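Local structure of putative polyketide cyclase (Silicibacter sp. TM1040, 3F8H) at residues C42-V47 and D126-L131; H72-E77 and G100-T105; E77-V82 and E95-G100. The protein is of unknown function but has a SnoaL-like fold and may act on a small organic molecule, possibly as a polyketide cyclase. All blocks are in the same frame, centred on the assembly; numbering follows the deposited sequence.

Contact 1: C42-V47 and D126-L131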
ATOM      1  N   CYS A  42      -7.435  13.311 -14.681  1.00 41.12           N
ATOM      2  CA  CYS A  42      -6.656  13.504 -13.448  1.00 41.08           C
ATOM      3  C   CYS A  42      -5.182  13.182 -13.623  1.00 42.86           C
ATOM      4  O   CYS A  42      -4.353  13.420 -12.736  1.00 42.49           O
ATOM      5  CB  CYS A  42      -7.178  12.583 -12.353  1.00 40.59           C
ATOM      6  SG  CYS A  42      -8.760  13.074 -11.716  1.00 44.61           S
ATOM      7  N   LEU A  43      -4.867  12.614 -14.776  1.00 42.97           N
ATOM      8  CA  LEU A  43      -3.518  12.154 -15.059  1.00 42.98           C
ATOM      9  C   LEU A  43      -2.702  13.010 -15.999  1.00 44.21           C
ATOM     10  O   LEU A  43      -3.221  13.608 -16.935  1.00 41.87           O
ATOM     11  CB  LEU A  43      -3.571  10.757 -15.689  1.00 41.84           C
ATOM     12  CG  LEU A  43      -4.503   9.739 -15.062  1.00 43.63           C
ATOM     13  CD1 LEU A  43      -4.423   8.489 -15.868  1.00 39.99           C
ATOM     14  CD2 LEU A  43      -4.210   9.433 -13.549  1.00 39.29           C
ATOM     15  N   SER A  44      -1.392  12.989 -15.771  1.00 43.45           N
ATOM     16  CA  SER A  44      -0.447  13.636 -16.693  1.00 45.79           C
ATOM     17  C   SER A  44      -0.243  12.760 -17.938  1.00 44.83           C
ATOM     18  O   SER A  44      -0.483  11.556 -17.925  1.00 42.57           O
ATOM     19  CB  SER A  44       0.926  13.888 -16.042  1.00 46.23           C
ATOM     20  OG  SER A  44       1.583  12.667 -15.786  1.00 48.55           O
ATOM     21  N   GLU A  45       0.207  13.410 -19.010  1.00 45.14           N
ATOM     22  CA  GLU A  45       0.448  12.744 -20.284  1.00 45.97           C
ATOM     23  C   GLU A  45       1.522  11.695 -20.125  1.00 44.25           C
ATOM     24  O   GLU A  45       1.576  10.703 -20.842  1.00 44.87           O
ATOM     25  CB  GLU A  45       0.853  13.758 -21.358  1.00 48.37           C
ATOM     26  CG  GLU A  45      -0.280  14.671 -21.801  1.00 56.85           C
ATOM     27  CD  GLU A  45      -1.269  13.956 -22.695  1.00 65.55           C
ATOM     28  OE1 GLU A  45      -1.115  12.731 -22.864  1.00 66.28           O
ATOM     29  OE2 GLU A  45      -2.168  14.620 -23.266  1.00 73.83           O
ATOM     30  N   ASP A  46       2.372  11.904 -19.143  1.00 43.60           N
ATOM     31  CA  ASP A  46       3.503  10.968 -18.889  1.00 44.07           C
ATOM     32  C   ASP A  46       3.290  10.042 -17.675  1.00 42.70           C
ATOM     33  O   ASP A  46       4.199   9.426 -17.118  1.00 43.32           O
ATOM     34  CB  ASP A  46       4.789  11.734 -18.784  1.00 46.42           C
ATOM     35  CG  ASP A  46       4.802  12.703 -17.630  1.00 52.54           C
ATOM     36  OD1 ASP A  46       3.725  13.017 -17.078  1.00 57.18           O
ATOM     37  OD2 ASP A  46       5.904  13.159 -17.296  1.00 59.18           O
ATOM     38  N   VAL A  47       2.042   9.886 -17.318  1.00 40.19           N
ATOM     39  CA  VAL A  47       1.703   9.054 -16.154  1.00 39.00           C
ATOM     40  C   VAL A  47       2.337   7.646 -16.226  1.00 41.43           C
ATOM     41  O   VAL A  47       2.313   6.969 -17.255  1.00 41.76           O
ATOM     42  CB  VAL A  47       0.195   8.943 -15.963  1.00 38.96           C
ATOM     43  CG1 VAL A  47      -0.444   8.189 -17.175  1.00 41.48           C
ATOM     44  CG2 VAL A  47      -0.124   8.297 -14.581  1.00 37.95           C
ATOM     45  N   ASP A 126       2.298   9.990  -7.095  1.00 38.24           N
ATOM     46  CA  ASP A 126       3.112  11.184  -7.272  1.00 39.88           C
ATOM     47  C   ASP A 126       2.226  12.142  -8.100  1.00 40.25           C
ATOM     48  O   ASP A 126       1.434  11.728  -8.928  1.00 37.43           O
ATOM     49  CB  ASP A 126       4.381  10.991  -8.074  1.00 40.31           C
ATOM     50  CG  ASP A 126       5.391  10.036  -7.449  1.00 46.69           C
ATOM     51  OD1 ASP A 126       5.379   9.770  -6.250  1.00 48.95           O
ATOM     52  OD2 ASP A 126       6.247   9.539  -8.231  1.00 57.02           O
ATOM     53  N   LEU A 127       2.396  13.424  -7.866  1.00 39.19           N
ATOM     54  CA  LEU A 127       1.678  14.473  -8.619  1.00 39.21           C
ATOM     55  C   LEU A 127       2.589  15.609  -8.973  1.00 39.86           C
ATOM     56  O   LEU A 127       3.503  15.924  -8.237  1.00 39.46           O
ATOM     57  CB  LEU A 127       0.512  15.031  -7.792  1.00 40.32           C
ATOM     58  CG  LEU A 127      -0.586  14.067  -7.304  1.00 42.07           C
ATOM     59  CD1 LEU A 127      -0.306  13.650  -5.831  1.00 41.77           C
ATOM     60  CD2 LEU A 127      -1.926  14.748  -7.414  1.00 46.20           C
ATOM     61  N   ARG A 128       2.313  16.213 -10.113  1.00 38.74           N
ATOM     62  CA  ARG A 128       3.022  17.387 -10.569  1.00 39.77           C
ATOM     63  C   ARG A 128       2.011  18.337 -11.248  1.00 39.32           C
ATOM     64  O   ARG A 128       1.167  17.925 -12.044  1.00 40.29           O
ATOM     65  CB  ARG A 128       4.140  16.995 -11.521  1.00 40.25           C
ATOM     66  CG  ARG A 128       4.879  18.171 -12.129  1.00 45.41           C
ATOM     67  CD  ARG A 128       5.781  17.725 -13.295  1.00 52.45           C
ATOM     68  NE  ARG A 128       5.003  17.196 -14.427  1.00 61.27           N
ATOM     69  CZ  ARG A 128       5.142  15.977 -14.962  1.00 62.21           C
ATOM     70  NH1 ARG A 128       6.078  15.140 -14.522  1.00 65.93           N
ATOM     71  NH2 ARG A 128       4.374  15.609 -15.977  1.00 60.51           N
ATOM     72  N   ASP A 129       2.049  19.592 -10.839  1.00 39.69           N
ATOM     73  CA  ASP A 129       1.159  20.613 -11.394  1.00 40.09           C
ATOM     74  C   ASP A 129      -0.294  20.171 -11.294  1.00 38.88           C
ATOM     75  O   ASP A 129      -1.103  20.430 -12.191  1.00 37.40           O
ATOM     76  CB  ASP A 129       1.488  20.852 -12.848  1.00 38.31           C
ATOM     77  CG  ASP A 129       2.833  21.530 -13.048  1.00 48.19           C
ATOM     78  OD1 ASP A 129       3.362  22.122 -12.090  1.00 45.81           O
ATOM     79  OD2 ASP A 129       3.330  21.494 -14.194  1.00 49.56           O
ATOM     80  N   GLY A 130      -0.574  19.419 -10.252  1.00 39.88           N
ATOM     81  CA  GLY A 130      -1.960  18.993  -9.931  1.00 41.41           C
ATOM     82  C   GLY A 130      -2.474  17.717 -10.588  1.00 42.41           C
ATOM     83  O   GLY A 130      -3.637  17.311 -10.438  1.00 42.74           O
ATOM     84  N   LEU A 131      -1.593  17.105 -11.343  1.00 41.59           N
ATOM     85  CA  LEU A 131      -1.901  15.906 -12.051  1.00 42.55           C
ATOM     86  C   LEU A 131      -1.097  14.704 -11.553  1.00 41.33           C
ATOM     87  O   LEU A 131       0.042  14.790 -11.176  1.00 41.57           O
ATOM     88  CB  LEU A 131      -1.649  16.123 -13.540  1.00 43.90           C
ATOM     89  CG  LEU A 131      -2.551  17.227 -14.140  1.00 46.90           C
ATOM     90  CD1 LEU A 131      -2.205  17.474 -15.583  1.00 47.94           C
ATOM     91  CD2 LEU A 131      -4.028  16.817 -13.985  1.00 45.24           C
TER
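Leu-131 lies against the backbone of Cys-42 and Ser-44, and this is the compact half of the contact. Its CD2 methyl sits 3.6 Å from Cys-42 O, and Leu-131 CA approaches the same oxygen at 3.6 Å in a CA-H...O contact. One bond further out, Leu-131 CB lies 3.9 Å from Ser-44 N, so across these two segments the leucine meets mainly main chain. Cys-42 and Ser-44 are buried; Ser-44 and Cys-42 also bond through their backbones to Ile-132.

Leu-131 closes the hairpin between strands 115-128 and 131-139, in which Arg-128 to Leu-131 form a type I' turn. The bonds Arg-128 N to Leu-131 O (2.9 Å) and Leu-131 N to Arg-128 O (3.0 Å) define this two-residue hairpin, and Gly-130 takes a positive phi within it.

The exposed half is polar. Arg-128, its chain bent at the third torsion (65°), brings its guanidinium edge to Asp-46 from the opposite direction. Arg-128 NH2 donates to Asp-46 OD1 at 2.9 Å, from the syn side but tilted out of the carboxylate plane, with the N-H...O angle at 152°, while the further bonds to Asp-46 OD2 are weak. Carboxylate and guanidinium planes stand 51° apart, so the salt bridge is not a flat two-pronged one. Ser-44 OG also donates to Asp-46 OD1, modelled at a doubtfully short 2.5 Å, which gives OD1 two donors.

Contact 2: H72-E77 and G100-T105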
ATOM      1  N   HIS A  72     -14.170  -4.762 -18.198  1.00 42.77           N
ATOM      2  CA  HIS A  72     -14.624  -6.029 -18.727  1.00 42.89           C
ATOM      3  C   HIS A  72     -14.635  -7.094 -17.626  1.00 41.20           C
ATOM      4  O   HIS A  72     -15.556  -7.843 -17.490  1.00 38.45           O
ATOM      5  CB  HIS A  72     -13.689  -6.497 -19.859  1.00 42.89           C
ATOM      6  CG  HIS A  72     -13.975  -7.877 -20.355  1.00 45.93           C
ATOM      7  ND1 HIS A  72     -15.082  -8.181 -21.115  1.00 47.26           N
ATOM      8  CD2 HIS A  72     -13.262  -9.023 -20.253  1.00 43.41           C
ATOM      9  CE1 HIS A  72     -15.061  -9.466 -21.424  1.00 45.12           C
ATOM     10  NE2 HIS A  72     -13.958  -9.995 -20.926  1.00 46.05           N
ATOM     11  N   CYS A  73     -13.609  -7.088 -16.807  1.00 41.16           N
ATOM     12  CA  CYS A  73     -13.443  -8.163 -15.827  1.00 43.52           C
ATOM     13  C   CYS A  73     -14.123  -7.966 -14.491  1.00 44.11           C
ATOM     14  O   CYS A  73     -14.519  -8.937 -13.842  1.00 44.76           O
ATOM     15  CB  CYS A  73     -11.974  -8.404 -15.556  1.00 43.31           C
ATOM     16  SG  CYS A  73     -11.008  -8.984 -16.963  1.00 48.44           S
ATOM     17  N   TYR A  74     -14.242  -6.712 -14.089  1.00 43.95           N
ATOM     18  CA  TYR A  74     -14.721  -6.386 -12.738  1.00 44.20           C
ATOM     19  C   TYR A  74     -15.663  -5.226 -12.662  1.00 43.90           C
ATOM     20  O   TYR A  74     -15.563  -4.286 -13.431  1.00 42.52           O
ATOM     21  CB  TYR A  74     -13.546  -5.963 -11.825  1.00 43.69           C
ATOM     22  CG  TYR A  74     -12.329  -6.842 -11.887  1.00 45.71           C
ATOM     23  CD1 TYR A  74     -12.252  -8.003 -11.150  1.00 44.73           C
ATOM     24  CD2 TYR A  74     -11.254  -6.507 -12.686  1.00 46.13           C
ATOM     25  CE1 TYR A  74     -11.153  -8.815 -11.231  1.00 45.48           C
ATOM     26  CE2 TYR A  74     -10.166  -7.331 -12.792  1.00 44.50           C
ATOM     27  CZ  TYR A  74     -10.122  -8.485 -12.050  1.00 44.99           C
ATOM     28  OH  TYR A  74      -9.035  -9.318 -12.113  1.00 45.49           O
ATOM     29  N   LYS A  75     -16.565  -5.314 -11.693  1.00 43.95           N
ATOM     30  CA  LYS A  75     -17.384  -4.157 -11.304  1.00 44.86           C
ATOM     31  C   LYS A  75     -17.139  -3.948  -9.823  1.00 44.08           C
ATOM     32  O   LYS A  75     -17.436  -4.825  -9.022  1.00 44.70           O
ATOM     33  CB  LYS A  75     -18.867  -4.358 -11.553  1.00 46.30           C
ATOM     34  CG  LYS A  75     -19.700  -3.138 -11.096  1.00 51.16           C
ATOM     35  CD  LYS A  75     -19.166  -1.766 -11.677  1.00 60.41           C
ATOM     36  CE  LYS A  75     -19.954  -0.518 -11.133  1.00 60.14           C
ATOM     37  NZ  LYS A  75     -19.515   0.830 -11.641  1.00 59.37           N
ATOM     38  N   GLU A  76     -16.632  -2.772  -9.482  1.00 42.98           N
ATOM     39  CA  GLU A  76     -16.243  -2.465  -8.123  1.00 45.10           C
ATOM     40  C   GLU A  76     -16.644  -1.088  -7.673  1.00 45.11           C
ATOM     41  O   GLU A  76     -16.749  -0.152  -8.462  1.00 44.65           O
ATOM     42  CB  GLU A  76     -14.704  -2.499  -7.994  1.00 47.17           C
ATOM     43  CG  GLU A  76     -14.045  -3.715  -8.521  1.00 52.92           C
ATOM     44  CD  GLU A  76     -12.546  -3.744  -8.269  1.00 51.96           C
ATOM     45  OE1 GLU A  76     -11.887  -2.678  -8.260  1.00 49.96           O
ATOM     46  OE2 GLU A  76     -12.032  -4.876  -8.112  1.00 53.46           O
ATOM     47  N   GLU A  77     -16.877  -0.997  -6.373  1.00 43.19           N
ATOM     48  CA  GLU A  77     -17.099   0.284  -5.718  1.00 44.44           C
ATOM     49  C   GLU A  77     -16.141   0.411  -4.528  1.00 43.35           C
ATOM     50  O   GLU A  77     -15.843  -0.542  -3.804  1.00 43.99           O
ATOM     51  CB  GLU A  77     -18.560   0.465  -5.310  1.00 44.68           C
ATOM     52  CG  GLU A  77     -19.508   0.595  -6.513  1.00 54.39           C
ATOM     53  CD  GLU A  77     -19.252   1.887  -7.317  1.00 59.04           C
ATOM     54  OE1 GLU A  77     -18.947   2.913  -6.678  1.00 63.57           O
ATOM     55  OE2 GLU A  77     -19.396   1.886  -8.563  1.00 59.19           O
ATOM     56  N   GLY A 100     -16.552  -5.702  -4.855  1.00 41.76           N
ATOM     57  CA  GLY A 100     -16.836  -6.060  -6.251  1.00 39.97           C
ATOM     58  C   GLY A 100     -17.451  -7.400  -6.575  1.00 40.10           C
ATOM     59  O   GLY A 100     -17.714  -8.218  -5.736  1.00 40.99           O
ATOM     60  N   THR A 101     -17.622  -7.557  -7.877  1.00 38.57           N
ATOM     61  CA  THR A 101     -18.103  -8.762  -8.544  1.00 40.03           C
ATOM     62  C   THR A 101     -17.159  -9.068  -9.691  1.00 40.59           C
ATOM     63  O   THR A 101     -16.800  -8.190 -10.477  1.00 39.83           O
ATOM     64  CB  THR A 101     -19.503  -8.529  -9.095  1.00 39.44           C
ATOM     65  OG1 THR A 101     -20.319  -8.051  -8.020  1.00 41.52           O
ATOM     66  CG2 THR A 101     -20.148  -9.847  -9.697  1.00 39.89           C
ATOM     67  N   TYR A 102     -16.757 -10.330  -9.760  1.00 40.41           N
ATOM     68  CA  TYR A 102     -15.825 -10.818 -10.799  1.00 39.93           C
ATOM     69  C   TYR A 102     -16.665 -11.282 -11.975  1.00 40.46           C
ATOM     70  O   TYR A 102     -17.323 -12.348 -11.950  1.00 41.84           O
ATOM     71  CB  TYR A 102     -14.913 -11.870 -10.192  1.00 40.20           C
ATOM     72  CG  TYR A 102     -13.770 -12.374 -11.029  1.00 41.45           C
ATOM     73  CD1 TYR A 102     -13.196 -11.608 -12.024  1.00 44.17           C
ATOM     74  CD2 TYR A 102     -13.200 -13.598 -10.743  1.00 41.29           C
ATOM     75  CE1 TYR A 102     -12.101 -12.089 -12.743  1.00 43.64           C
ATOM     76  CE2 TYR A 102     -12.148 -14.084 -11.447  1.00 42.48           C
ATOM     77  CZ  TYR A 102     -11.586 -13.341 -12.442  1.00 46.90           C
ATOM     78  OH  TYR A 102     -10.501 -13.879 -13.116  1.00 44.27           O
ATOM     79  N   LEU A 103     -16.661 -10.420 -12.991  1.00 41.07           N
ATOM     80  CA  LEU A 103     -17.524 -10.537 -14.183  1.00 40.58           C
ATOM     81  C   LEU A 103     -16.986 -11.411 -15.285  1.00 40.60           C
ATOM     82  O   LEU A 103     -17.714 -12.177 -15.889  1.00 39.66           O
ATOM     83  CB  LEU A 103     -17.772  -9.155 -14.790  1.00 40.70           C
ATOM     84  CG  LEU A 103     -18.325  -8.044 -13.891  1.00 42.64           C
ATOM     85  CD1 LEU A 103     -18.343  -6.732 -14.673  1.00 39.54           C
ATOM     86  CD2 LEU A 103     -19.710  -8.435 -13.375  1.00 43.06           C
ATOM     87  N   ALA A 104     -15.707 -11.253 -15.567  1.00 40.88           N
ATOM     88  CA  ALA A 104     -15.065 -12.028 -16.624  1.00 41.43           C
ATOM     89  C   ALA A 104     -13.634 -12.330 -16.286  1.00 41.14           C
ATOM     90  O   ALA A 104     -12.959 -11.546 -15.662  1.00 41.67           O
ATOM     91  CB  ALA A 104     -15.188 -11.302 -18.001  1.00 41.29           C
ATOM     92  N   THR A 105     -13.176 -13.485 -16.710  1.00 42.21           N
ATOM     93  CA  THR A 105     -11.843 -13.963 -16.335  1.00 43.56           C
ATOM     94  C   THR A 105     -10.690 -13.090 -16.774  1.00 46.29           C
ATOM     95  O   THR A 105     -10.598 -12.651 -17.926  1.00 47.39           O
ATOM     96  CB  THR A 105     -11.622 -15.402 -16.820  1.00 43.27           C
ATOM     97  OG1 THR A 105     -12.683 -16.220 -16.325  1.00 42.34           O
ATOM     98  CG2 THR A 105     -10.282 -15.965 -16.343  1.00 42.56           C
TER
HETATM   99  O   HOH W   1     -12.348 -12.582 -19.960  1.00 45.51           O
HETATM  100  O   HOH W   2     -20.234  -5.291  -7.358  1.00 60.50           O
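Tyr-74 and Tyr-102 stand opposite each other in the sheet as a non-hydrogen-bonded pair, their side chains side by side and running the same way. The ring planes are within 13° of parallel, but with centroids 5.4 Å apart they are slid so far that they barely overlap; the nearest approach is Tyr-74 CE1 to Tyr-102 CD1, 3.6 Å. The two arrive by different torsions: Tyr-102 has CG opposite its own N (chi1 -172°), whereas Tyr-74 has CG opposite its carbonyl carbon (chi1 -46°). Both hydroxyls bond beyond the pair, Tyr-74 OH to Asp-106 and Tyr-102 OH to Pro-110 O.

At the helix end, His-72 turns its ring across Ala-104. Ala-104 CB stands over one face of the His-72 ring, 3.8 Å from the centroid, a CH-pi contact. In the ring plane, His-72 NE2 meets a water that donates to Thr-105 O. Beside it, Cys-73 O is gripped twice, by Leu-103 N at 2.7 Å and Ala-104 N at 3.1 Å, both from the same side of its carbonyl plane. Leu-103 meanwhile lays CD1 3.7 Å from Lys-75 N.

Lys-75 and Thr-101 form the hydrogen-bonded pair, each backbone N donating to the other's O. Next to them Glu-76 and Gly-100 come closest in this register, CA to CA 4.1 Å. These antiparallel bonds join the open end of the hairpin formed by strands 74-85 and 91-102, just where helix 60-73 runs directly into the sheet of the SnoaL-like alpha+beta fold.

Contact 3: E77-V82 and E95-G100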
ATOM      1  N   GLU A  77     -16.877  -0.997  -6.373  1.00 43.19           N
ATOM      2  CA  GLU A  77     -17.099   0.284  -5.718  1.00 44.44           C
ATOM      3  C   GLU A  77     -16.141   0.411  -4.528  1.00 43.35           C
ATOM      4  O   GLU A  77     -15.843  -0.542  -3.804  1.00 43.99           O
ATOM      5  CB  GLU A  77     -18.560   0.465  -5.310  1.00 44.68           C
ATOM      6  CG  GLU A  77     -19.508   0.595  -6.513  1.00 54.39           C
ATOM      7  CD  GLU A  77     -19.252   1.887  -7.317  1.00 59.04           C
ATOM      8  OE1 GLU A  77     -18.947   2.913  -6.678  1.00 63.57           O
ATOM      9  OE2 GLU A  77     -19.396   1.886  -8.563  1.00 59.19           O
ATOM     10  N   LEU A  78     -15.644   1.611  -4.343  1.00 42.75           N
ATOM     11  CA  LEU A  78     -14.692   1.881  -3.284  1.00 42.80           C
ATOM     12  C   LEU A  78     -15.374   2.648  -2.169  1.00 44.26           C
ATOM     13  O   LEU A  78     -16.085   3.637  -2.417  1.00 46.40           O
ATOM     14  CB  LEU A  78     -13.540   2.682  -3.832  1.00 43.61           C
ATOM     15  CG  LEU A  78     -12.902   2.236  -5.158  1.00 46.03           C
ATOM     16  CD1 LEU A  78     -11.792   3.248  -5.578  1.00 45.57           C
ATOM     17  CD2 LEU A  78     -12.359   0.835  -5.086  1.00 40.29           C
ATOM     18  N   THR A  79     -15.171   2.169  -0.945  1.00 41.90           N
ATOM     19  CA  THR A  79     -15.764   2.770   0.247  1.00 41.18           C
ATOM     20  C   THR A  79     -14.706   2.953   1.316  1.00 42.01           C
ATOM     21  O   THR A  79     -13.577   2.519   1.135  1.00 42.38           O
ATOM     22  CB  THR A  79     -16.883   1.892   0.796  1.00 42.97           C
ATOM     23  OG1 THR A  79     -16.383   0.552   1.031  1.00 42.33           O
ATOM     24  CG2 THR A  79     -18.058   1.842  -0.187  1.00 40.08           C
ATOM     25  N   ASP A  80     -15.072   3.653   2.385  1.00 41.13           N
ATOM     26  CA  ASP A  80     -14.179   3.897   3.529  1.00 43.21           C
ATOM     27  C   ASP A  80     -12.865   4.542   3.107  1.00 43.52           C
ATOM     28  O   ASP A  80     -11.817   4.211   3.589  1.00 41.38           O
ATOM     29  CB  ASP A  80     -13.800   2.579   4.182  1.00 43.88           C
ATOM     30  CG  ASP A  80     -15.011   1.774   4.606  1.00 49.71           C
ATOM     31  OD1 ASP A  80     -15.961   2.369   5.186  1.00 50.68           O
ATOM     32  OD2 ASP A  80     -14.992   0.551   4.337  1.00 53.69           O
HETATM   33  N   MSE A  81     -12.970   5.481   2.205  1.00 43.89           N
HETATM   34  CA  MSE A  81     -11.806   6.117   1.600  1.00 44.53           C
HETATM   35  C   MSE A  81     -11.136   7.096   2.570  1.00 42.89           C
HETATM   36  O   MSE A  81     -11.792   7.948   3.120  1.00 41.96           O
HETATM   37  CB  MSE A  81     -12.311   6.816   0.307  1.00 46.08           C
HETATM   38  CG  MSE A  81     -11.402   7.790  -0.368  1.00 52.11           C
HETATM   39 SE   MSE A  81     -10.044   6.829  -1.302  0.75 51.52          SE
HETATM   40  CE  MSE A  81     -11.211   5.601  -2.426  1.00 44.03           C
ATOM     41  N   VAL A  82      -9.842   6.936   2.806  1.00 42.04           N
ATOM     42  CA  VAL A  82      -9.061   7.936   3.557  1.00 40.64           C
ATOM     43  C   VAL A  82      -7.918   8.368   2.667  1.00 40.77           C
ATOM     44  O   VAL A  82      -7.220   7.541   2.138  1.00 39.42           O
ATOM     45  CB  VAL A  82      -8.509   7.408   4.923  1.00 42.16           C
ATOM     46  CG1 VAL A  82      -7.790   8.558   5.694  1.00 41.55           C
ATOM     47  CG2 VAL A  82      -9.660   6.810   5.779  1.00 44.59           C
ATOM     48  N   GLU A  95      -6.162   4.893   1.315  1.00 39.85           N
ATOM     49  CA  GLU A  95      -6.532   3.572   1.830  1.00 38.59           C
ATOM     50  C   GLU A  95      -8.046   3.456   1.750  1.00 39.29           C
ATOM     51  O   GLU A  95      -8.798   4.406   2.041  1.00 38.57           O
ATOM     52  CB  GLU A  95      -6.054   3.354   3.261  1.00 39.13           C
ATOM     53  CG  GLU A  95      -6.061   1.869   3.572  1.00 43.46           C
ATOM     54  CD  GLU A  95      -5.605   1.512   4.976  1.00 44.22           C
ATOM     55  OE1 GLU A  95      -5.618   2.364   5.899  1.00 42.67           O
ATOM     56  OE2 GLU A  95      -5.243   0.353   5.148  1.00 46.12           O
ATOM     57  N   TYR A  96      -8.514   2.300   1.317  1.00 38.21           N
ATOM     58  CA  TYR A  96      -9.949   2.130   1.089  1.00 38.75           C
ATOM     59  C   TYR A  96     -10.319   0.654   1.008  1.00 39.43           C
ATOM     60  O   TYR A  96      -9.462  -0.230   1.019  1.00 39.34           O
ATOM     61  CB  TYR A  96     -10.363   2.868  -0.197  1.00 37.02           C
ATOM     62  CG  TYR A  96      -9.440   2.577  -1.369  1.00 40.69           C
ATOM     63  CD1 TYR A  96      -8.311   3.322  -1.555  1.00 38.94           C
ATOM     64  CD2 TYR A  96      -9.679   1.518  -2.251  1.00 39.61           C
ATOM     65  CE1 TYR A  96      -7.414   3.034  -2.592  1.00 44.07           C
ATOM     66  CE2 TYR A  96      -8.807   1.224  -3.275  1.00 42.21           C
ATOM     67  CZ  TYR A  96      -7.665   1.988  -3.442  1.00 44.20           C
ATOM     68  OH  TYR A  96      -6.774   1.717  -4.462  1.00 40.78           O
ATOM     69  N   THR A  97     -11.618   0.458   0.910  1.00 39.05           N
ATOM     70  CA  THR A  97     -12.257  -0.852   0.798  1.00 41.87           C
ATOM     71  C   THR A  97     -12.841  -1.061  -0.596  1.00 43.14           C
ATOM     72  O   THR A  97     -13.592  -0.247  -1.109  1.00 43.06           O
ATOM     73  CB  THR A  97     -13.380  -1.052   1.836  1.00 42.05           C
ATOM     74  OG1 THR A  97     -12.832  -0.865   3.147  1.00 42.22           O
ATOM     75  CG2 THR A  97     -14.013  -2.501   1.729  1.00 40.66           C
ATOM     76  N   VAL A  98     -12.392  -2.137  -1.213  1.00 42.66           N
ATOM     77  CA  VAL A  98     -12.875  -2.551  -2.521  1.00 42.48           C
ATOM     78  C   VAL A  98     -13.960  -3.605  -2.376  1.00 44.15           C
ATOM     79  O   VAL A  98     -13.749  -4.648  -1.758  1.00 45.35           O
ATOM     80  CB  VAL A  98     -11.758  -3.176  -3.366  1.00 42.29           C
ATOM     81  CG1 VAL A  98     -12.331  -3.629  -4.709  1.00 44.86           C
ATOM     82  CG2 VAL A  98     -10.565  -2.164  -3.538  1.00 36.00           C
ATOM     83  N   ASN A  99     -15.120  -3.279  -2.934  1.00 42.41           N
ATOM     84  CA  ASN A  99     -16.275  -4.157  -2.993  1.00 43.93           C
ATOM     85  C   ASN A  99     -16.581  -4.437  -4.453  1.00 43.74           C
ATOM     86  O   ASN A  99     -16.832  -3.503  -5.201  1.00 45.24           O
ATOM     87  CB  ASN A  99     -17.498  -3.467  -2.417  1.00 44.61           C
ATOM     88  CG  ASN A  99     -17.226  -2.805  -1.095  1.00 52.07           C
ATOM     89  OD1 ASN A  99     -17.463  -3.435  -0.051  1.00 43.43           O
ATOM     90  ND2 ASN A  99     -16.676  -1.540  -1.115  1.00 44.64           N
ATOM     91  N   GLY A 100     -16.552  -5.702  -4.855  1.00 41.76           N
ATOM     92  CA  GLY A 100     -16.836  -6.060  -6.251  1.00 39.97           C
ATOM     93  C   GLY A 100     -17.451  -7.400  -6.575  1.00 40.10           C
ATOM     94  O   GLY A 100     -17.714  -8.218  -5.736  1.00 40.99           O
TER
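The Tyr-96 ring is met obliquely by two apolar groups from strand 74-85, the selenomethionine Met-81 and Leu-78, both lying alongside it and pointing the same way. Met-81 is bent at its second and third torsions, which folds Met-81 CE back to 3.6 Å from Tyr-96 CB; its SE is 4.9 Å from the ring centroid and 54° off the normal, a Met-aromatic contact that is not face-on. Leu-78 CD2 touches Tyr-96 CD2 at 4.0 Å and Val-98 CG2 at 3.8 Å.

The second flat group is the Asn-99 amide. Asn-99 ND2 spends both N-H groups in the amide plane, one on Glu-77 O and one on Thr-79 OG1, each at 3.0 Å. That holds the amide's rotation fixed. Glu-77 O thus takes two donors: Asn-99 N makes the strand bond, while Asn-99 ND2 comes from above the carbonyl plane. The Asn-99 side chain therefore adds a third bond to the two backbone bonds of the Glu-77/Asn-99 pair.

Thr-79 and Thr-97 form the next hydrogen-bonded pair, after which the register slips by one residue before Val-82 and Glu-95. This beta bulge contains Asp-80, where the chain turns a corner with a positive phi (55°). Asp-80, within the bulge, is tied across the strands: Thr-97 OG1 donates to the anti lone pair of Asp-80 OD2 at 2.8 Å. Beyond the bulge, regular pairing resumes, with Val-82 N to Glu-95 O at 2.8 Å.

Leu-78 and Met-81 pack against Phe-28 of helix 23-33, whose ring also meets that of Tyr-96; strand 115-128 flanks strand 91-102 on its other edge with Tyr-96 OH bonding to Ser-123, and Glu-95 reaches Arg-134 and Arg-91 of the second subunit by salt bridges.

Contacts 2 and 3 are successive parts of one hairpin, strands 74-85 and 91-102; they share Glu-77 and Gly-100, their centres lie 15 Å apart, and Glu-76 CD touches Val-98 CG1 at 3.6 Å. Contact 1 is remote, its centre about 27 Å from that of contact 2 and 22 Å from that of contact 3, across the centre of the chain. Along the sequence, contact 3 is nested in the loop closed by contact 2, and both in the loop closed by contact 1. Contact 1 reaches the end of strand 115-128, which neighbours strand 91-102 in the six-stranded mixed sheet, so all three bear on one sheet at distant places, and contact 3 also meets the second subunit.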